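PDB 3UJP: Mn transporter subunit from Synechocystis sp. PCC 6803, which binds manganese(II) as the solute-binding subunit of a manganese transporter and probably hands the ion to its membrane partner for uptake. Local coordinates for the manganese (II) ion site. Coordinates in Å, arbitrary orientation; residue numbers count along the deposited sequence, not the author numbering.

The manganese (II) ion site. Residues 65-66, 91, 129, 131, 197, 199, 218, 272. With MN (manganese (II) ion), chain B.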
loop_
_atom_site.group_PDB
_atom_site.type_symbol
_atom_site.label_atom_id
_atom_site.label_comp_id
_atom_site.label_asym_id
_atom_site.label_seq_id
_atom_site.Cartn_x
_atom_site.Cartn_y
_atom_site.Cartn_z
ATOM N N ILE A 65 -19.591 3.432 14.265
ATOM C CA ILE A 65 -19.838 3.450 12.817
ATOM C C ILE A 65 -21.233 3.882 12.430
ATOM O O ILE A 65 -21.472 4.138 11.262
ATOM C CB ILE A 65 -19.656 2.027 12.165
ATOM C CG1 ILE A 65 -20.573 1.003 12.846
ATOM C CG2 ILE A 65 -18.211 1.551 12.224
ATOM C CD1 ILE A 65 -20.935 -0.156 11.961
ATOM N N HIS A 66 -22.151 3.913 13.394
ATOM C CA HIS A 66 -23.581 4.121 13.134
ATOM C C HIS A 66 -23.939 5.611 13.044
ATOM O O HIS A 66 -24.845 5.991 12.298
ATOM C CB HIS A 66 -24.420 3.530 14.264
ATOM C CG HIS A 66 -24.655 2.053 14.178
ATOM N ND1 HIS A 66 -25.770 1.518 13.575
ATOM C CD2 HIS A 66 -23.957 1.013 14.685
ATOM C CE1 HIS A 66 -25.735 0.200 13.691
ATOM N NE2 HIS A 66 -24.643 -0.133 14.351
ATOM N N LEU A 91 -27.040 1.231 8.086
ATOM C CA LEU A 91 -26.035 1.007 9.110
ATOM C C LEU A 91 -25.347 2.325 9.336
ATOM O O LEU A 91 -25.392 2.908 10.422
ATOM C CB LEU A 91 -25.001 -0.048 8.685
ATOM C CG LEU A 91 -23.878 -0.267 9.698
ATOM C CD1 LEU A 91 -24.381 -1.094 10.837
ATOM C CD2 LEU A 91 -22.699 -0.930 9.058
ATOM N N ASN A 129 -32.218 -4.923 10.840
ATOM C CA ASN A 129 -30.966 -5.048 11.579
ATOM C C ASN A 129 -29.856 -5.100 10.564
ATOM O O ASN A 129 -29.861 -5.995 9.719
ATOM C CB ASN A 129 -30.928 -6.319 12.415
ATOM C CG ASN A 129 -29.933 -6.227 13.570
ATOM O OD1 ASN A 129 -28.919 -5.545 13.471
ATOM N ND2 ASN A 129 -30.237 -6.893 14.675
ATOM N N HIS A 131 -26.476 -5.381 11.282
ATOM C CA HIS A 131 -25.487 -6.368 11.700
ATOM C C HIS A 131 -25.757 -7.720 11.049
ATOM O O HIS A 131 -26.247 -8.646 11.695
ATOM C CB HIS A 131 -25.482 -6.510 13.223
ATOM C CG HIS A 131 -25.248 -5.222 13.949
ATOM N ND1 HIS A 131 -26.218 -4.610 14.715
ATOM C CD2 HIS A 131 -24.153 -4.428 14.026
ATOM C CE1 HIS A 131 -25.731 -3.497 15.233
ATOM N NE2 HIS A 131 -24.481 -3.363 14.829
ATOM N N GLU A 197 -25.479 -3.921 22.315
ATOM C CA GLU A 197 -26.303 -3.730 21.123
ATOM C C GLU A 197 -26.763 -5.072 20.543
ATOM O O GLU A 197 -26.026 -6.046 20.514
ATOM C CB GLU A 197 -25.527 -2.969 20.062
ATOM C CG GLU A 197 -26.373 -2.577 18.851
ATOM C CD GLU A 197 -25.515 -2.157 17.673
ATOM O OE1 GLU A 197 -24.296 -2.379 17.727
ATOM O OE2 GLU A 197 -26.026 -1.618 16.683
ATOM N N ALA A 199 -26.450 -6.388 18.121
ATOM C CA ALA A 199 -25.671 -6.465 16.888
ATOM C C ALA A 199 -25.407 -7.905 16.468
ATOM O O ALA A 199 -24.840 -8.158 15.403
ATOM C CB ALA A 199 -24.330 -5.672 17.014
ATOM N N ASN A 218 -28.098 1.280 17.541
ATOM C CA ASN A 218 -27.631 2.562 18.069
ATOM C C ASN A 218 -28.404 3.794 17.630
ATOM O O ASN A 218 -28.787 3.908 16.482
ATOM C CB ASN A 218 -26.197 2.766 17.648
ATOM C CG ASN A 218 -25.325 1.662 18.097
ATOM O OD1 ASN A 218 -24.952 0.788 17.323
ATOM N ND2 ASN A 218 -24.999 1.673 19.369
ATOM N N ASP A 272 -18.860 -3.933 15.070
ATOM C CA ASP A 272 -18.883 -2.783 14.182
ATOM C C ASP A 272 -17.480 -2.297 13.864
ATOM O O ASP A 272 -17.312 -1.318 13.141
ATOM C CB ASP A 272 -19.731 -1.673 14.798
ATOM C CG ASP A 272 -21.238 -2.030 14.866
ATOM O OD1 ASP A 272 -21.680 -2.970 14.201
ATOM O OD2 ASP A 272 -21.990 -1.342 15.572
HETATM MN MN MN B . -23.877 -1.755 15.579
#
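Four protein ligands far apart in sequence meet at the manganese ion in the cleft between the two lobes of this solute-binding protein, a member of the ZnuA-like family of metal-binding components of ABC transporters. His66 and His131 lie on loops of the N-terminal half, while Glu197, assigned as the isolated strand 197-197 shortly after strand 192-195, and Asp272, in the loop following strand 264-269, come from the C-terminal half, so the ion ties the lobes together. Two imidazoles, presumably neutral, and two carboxylates, probably both ionised, suit a divalent cation and would roughly balance its charge.

Both histidines bind through the ring nitrogen NE2: His131 NE2 lies 1.9 Å and His66 NE2 2.2 Å from MN. Glu197 reaches in on a long, extended chain (chi1 -173°, chi2 -165°), whose length lets the carboxylate present both oxygens to the metal as a bidentate ligand, OE1 at 2.3 Å from MN and OE2 about as far. The shorter Asp272 grips mainly through OD2, 1.9 Å from MN; its OD1, 2.9 Å from MN, is a longer contact that may belong to a loosely modelled shell. The resulting shell falls between square pyramidal and trigonal bipyramidal; at this resolution waters could be missed.

A second shell lines the histidines. The methyl group of Ala199 sits over the centre of one face of the His131 ring, small enough to lie close against it. Asn218 places its amide against a face of His66, toward the rim, and its OD1 stays beyond bonding range of the metal. Ile65 and Leu91 bring aliphatic methyl groups near the site; Ile65 CD1 lies 4.9 Å from MN. Asn129 helps fix the rotation of the His131 imidazole: His131 ND1 donates to Asn129 OD1 over 3.1 Å, meeting that oxygen in its carbonyl plane but lying such that the oxygen is 26° out of the imidazole plane.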